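Long-range contact in giardin subunit alpha-1 (Giardia intestinalis, PDB 4EVH), which is an annexin-family protein that binds calcium and phosphatidylserine and takes part in attachment of the parasite to the intestinal mucosa: residues A[169-174]-A[207-212]. Residues are numbered along the deposited sequence; the frame is centred on the assembly and turned at random.
Sequences KNTAYL and TIYTKT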
ATOM      1  N   LYS A 169      11.688 -19.039 -19.224  1.00 37.65           N
ATOM      2  CA  LYS A 169      10.594 -18.077 -19.369  1.00 38.54           C
ATOM      3  C   LYS A 169       9.216 -18.756 -19.287  1.00 38.87           C
ATOM      4  O   LYS A 169       8.303 -18.449 -20.069  1.00 34.59           O
ATOM      5  CB  LYS A 169      10.731 -17.242 -20.652  1.00 38.70           C
ATOM      6  CG  LYS A 169      11.923 -16.294 -20.653  1.00 46.04           C
ATOM      7  CD  LYS A 169      11.704 -15.117 -21.595  1.00 48.13           C
ATOM      8  CE  LYS A 169      12.890 -14.151 -21.572  1.00 46.89           C
ATOM      9  NZ  LYS A 169      12.581 -12.861 -22.264  1.00 45.75           N
ATOM     10  N   ASN A 170       9.077 -19.680 -18.338  1.00 33.88           N
ATOM     11  CA  ASN A 170       7.775 -20.239 -17.990  1.00 27.67           C
ATOM     12  C   ASN A 170       6.959 -19.215 -17.221  1.00 26.40           C
ATOM     13  O   ASN A 170       6.802 -19.329 -16.011  1.00 25.30           O
ATOM     14  CB  ASN A 170       7.940 -21.478 -17.111  1.00 24.40           C
ATOM     15  CG  ASN A 170       6.624 -22.153 -16.815  1.00 20.13           C
ATOM     16  OD1 ASN A 170       5.563 -21.610 -17.118  1.00 18.62           O
ATOM     17  ND2 ASN A 170       6.681 -23.341 -16.220  1.00 17.65           N
ATOM     18  N   THR A 171       6.442 -18.215 -17.922  1.00 22.51           N
ATOM     19  CA  THR A 171       5.788 -17.112 -17.252  1.00 18.05           C
ATOM     20  C   THR A 171       4.485 -17.582 -16.610  1.00 26.67           C
ATOM     21  O   THR A 171       3.824 -16.825 -15.894  1.00 28.99           O
ATOM     22  CB  THR A 171       5.522 -15.925 -18.217  1.00 19.87           C
ATOM     23  OG1 THR A 171       4.698 -16.352 -19.304  1.00 14.04           O
ATOM     24  CG2 THR A 171       6.833 -15.335 -18.768  1.00 22.52           C
ATOM     25  N   ALA A 172       4.098 -18.824 -16.880  1.00 21.61           N
ATOM     26  CA  ALA A 172       2.924 -19.388 -16.231  1.00 23.00           C
ATOM     27  C   ALA A 172       3.254 -19.782 -14.779  1.00 21.86           C
ATOM     28  O   ALA A 172       2.603 -19.321 -13.853  1.00 19.51           O
ATOM     29  CB  ALA A 172       2.393 -20.575 -17.016  1.00 14.93           C
ATOM     30  N   TYR A 173       4.273 -20.621 -14.596  1.00 20.83           N
ATOM     31  CA  TYR A 173       4.771 -20.973 -13.264  1.00 23.00           C
ATOM     32  C   TYR A 173       4.952 -19.686 -12.469  1.00 24.46           C
ATOM     33  O   TYR A 173       4.388 -19.515 -11.380  1.00 21.03           O
ATOM     34  CB  TYR A 173       6.109 -21.722 -13.387  1.00 19.65           C
ATOM     35  CG  TYR A 173       6.646 -22.362 -12.110  1.00 28.48           C
ATOM     36  CD1 TYR A 173       6.639 -23.749 -11.943  1.00 31.06           C
ATOM     37  CD2 TYR A 173       7.178 -21.588 -11.082  1.00 30.17           C
ATOM     38  CE1 TYR A 173       7.131 -24.338 -10.790  1.00 27.69           C
ATOM     39  CE2 TYR A 173       7.678 -22.170  -9.927  1.00 30.81           C
ATOM     40  CZ  TYR A 173       7.654 -23.546  -9.784  1.00 33.65           C
ATOM     41  OH  TYR A 173       8.151 -24.128  -8.632  1.00 31.65           O
ATOM     42  N   LEU A 174       5.749 -18.791 -13.050  1.00 22.49           N
ATOM     43  CA  LEU A 174       6.010 -17.452 -12.526  1.00 26.74           C
ATOM     44  C   LEU A 174       4.765 -16.774 -11.936  1.00 28.48           C
ATOM     45  O   LEU A 174       4.758 -16.417 -10.751  1.00 26.57           O
ATOM     46  CB  LEU A 174       6.609 -16.572 -13.636  1.00 25.50           C
ATOM     47  CG  LEU A 174       8.126 -16.318 -13.650  1.00 31.19           C
ATOM     48  CD1 LEU A 174       8.929 -17.548 -13.211  1.00 31.47           C
ATOM     49  CD2 LEU A 174       8.618 -15.757 -15.005  1.00 20.27           C
ATOM     50  N   THR A 207      15.604  -9.173 -16.105  1.00 26.88           N
ATOM     51  CA  THR A 207      15.984  -9.851 -17.334  1.00 26.07           C
ATOM     52  C   THR A 207      14.754 -10.217 -18.168  1.00 32.88           C
ATOM     53  O   THR A 207      14.761 -10.060 -19.397  1.00 36.55           O
ATOM     54  CB  THR A 207      16.797 -11.137 -17.039  1.00 25.64           C
ATOM     55  OG1 THR A 207      18.086 -10.796 -16.516  1.00 27.80           O
ATOM     56  CG2 THR A 207      16.981 -11.957 -18.301  1.00 31.61           C
ATOM     57  N   ILE A 208      13.700 -10.693 -17.501  1.00 26.71           N
ATOM     58  CA  ILE A 208      12.527 -11.226 -18.202  1.00 31.81           C
ATOM     59  C   ILE A 208      11.471 -10.171 -18.531  1.00 28.67           C
ATOM     60  O   ILE A 208      10.918 -10.161 -19.627  1.00 29.07           O
ATOM     61  CB  ILE A 208      11.836 -12.354 -17.405  1.00 25.91           C
ATOM     62  CG1 ILE A 208      10.646 -12.896 -18.203  1.00 24.22           C
ATOM     63  CG2 ILE A 208      11.372 -11.834 -16.053  1.00 23.86           C
ATOM     64  CD1 ILE A 208      10.237 -14.315 -17.835  1.00 34.03           C
ATOM     65  N   TYR A 209      11.191  -9.295 -17.574  1.00 29.61           N
ATOM     66  CA  TYR A 209      10.123  -8.313 -17.717  1.00 26.75           C
ATOM     67  C   TYR A 209      10.594  -6.879 -17.959  1.00 30.29           C
ATOM     68  O   TYR A 209      11.754  -6.518 -17.694  1.00 26.78           O
ATOM     69  CB  TYR A 209       9.235  -8.330 -16.489  1.00 23.04           C
ATOM     70  CG  TYR A 209       8.339  -9.523 -16.436  1.00 25.71           C
ATOM     71  CD1 TYR A 209       7.665  -9.962 -17.577  1.00 26.03           C
ATOM     72  CD2 TYR A 209       8.167 -10.222 -15.252  1.00 18.71           C
ATOM     73  CE1 TYR A 209       6.831 -11.068 -17.527  1.00 28.24           C
ATOM     74  CE2 TYR A 209       7.349 -11.318 -15.189  1.00 21.88           C
ATOM     75  CZ  TYR A 209       6.678 -11.741 -16.317  1.00 25.03           C
ATOM     76  OH  TYR A 209       5.864 -12.833 -16.220  1.00 21.06           O
ATOM     77  N   THR A 210       9.658  -6.076 -18.459  1.00 25.15           N
ATOM     78  CA  THR A 210       9.870  -4.661 -18.695  1.00 20.55           C
ATOM     79  C   THR A 210       8.561  -3.901 -18.484  1.00 25.50           C
ATOM     80  O   THR A 210       7.479  -4.495 -18.418  1.00 21.28           O
ATOM     81  CB  THR A 210      10.371  -4.409 -20.136  1.00 23.88           C
ATOM     82  OG1 THR A 210       9.396  -3.646 -20.859  1.00 26.71           O
ATOM     83  CG2 THR A 210      10.600  -5.733 -20.863  1.00 25.20           C
ATOM     84  N   LYS A 211       8.676  -2.578 -18.388  1.00 30.75           N
ATOM     85  CA  LYS A 211       7.528  -1.686 -18.230  1.00 25.96           C
ATOM     86  C   LYS A 211       6.608  -2.081 -17.071  1.00 24.16           C
ATOM     87  O   LYS A 211       7.073  -2.305 -15.957  1.00 19.45           O
ATOM     88  CB  LYS A 211       6.758  -1.524 -19.551  1.00 23.91           C
ATOM     89  CG  LYS A 211       7.351  -0.443 -20.454  1.00 24.56           C
ATOM     90  CD  LYS A 211       6.577  -0.269 -21.760  1.00 25.09           C
ATOM     91  CE  LYS A 211       7.300   0.708 -22.691  1.00 39.50           C
ATOM     92  NZ  LYS A 211       6.622   0.935 -24.001  1.00 39.06           N
ATOM     93  N   THR A 212       5.309  -2.141 -17.326  1.00 21.41           N
ATOM     94  CA  THR A 212       4.369  -2.383 -16.257  1.00 18.45           C
ATOM     95  C   THR A 212       4.353  -3.880 -15.886  1.00 24.37           C
ATOM     96  O   THR A 212       3.986  -4.259 -14.772  1.00 21.83           O
ATOM     97  CB  THR A 212       2.972  -1.796 -16.586  1.00 20.89           C
ATOM     98  OG1 THR A 212       1.975  -2.370 -15.719  1.00 24.21           O
ATOM     99  CG2 THR A 212       2.620  -2.048 -18.042  1.00 24.54           C
TER
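Ile208 reaches across to Lys169, Thr171 and Leu174 chiefly with its CD1 methyl, and so illustrates how neighbouring helical corners of the annexin fold are joined: within the predicted third repeat, the turn after helix 155-168 and the first turn of helix 171-180 pack on the end of helix 201-208 and the residue after it. The torsions of Ile208 explain the reach, since CG1 lies anti to the backbone N (chi1 -178°) and the chain runs on nearly straight to CD1. Leu174, which also lies on Ala165, meets it tip to tip, CD2 standing 3.6 Å from CD1 of Ile208. Thr171 comes in obliquely, its CG2 3.7 Å from the same methyl. Lys169, the first residue beyond helix 155-168 to leave helical angles, slides past Ile208 in the opposite direction, its chain extended beyond CG; CG is 3.8 Å from Ile208 CD1, with CB and CD each at 4.1 Å.

Tyr209 lies beside this methyl cluster. Its ring has CG1 of Ile208 4.2 Å above one face and stacks with Phe217, while its hydroxyl is hydrogen-bonded to Asp135. Asn170 caps helix 171-180, its OD1 accepting a nearly straight bond from Tyr173 N (3.0 Å), which approaches from above the carbonyl plane. The polar end of Tyr209 borders Thr171, OH lying 3.7 Å from both CB and CG2 of that residue.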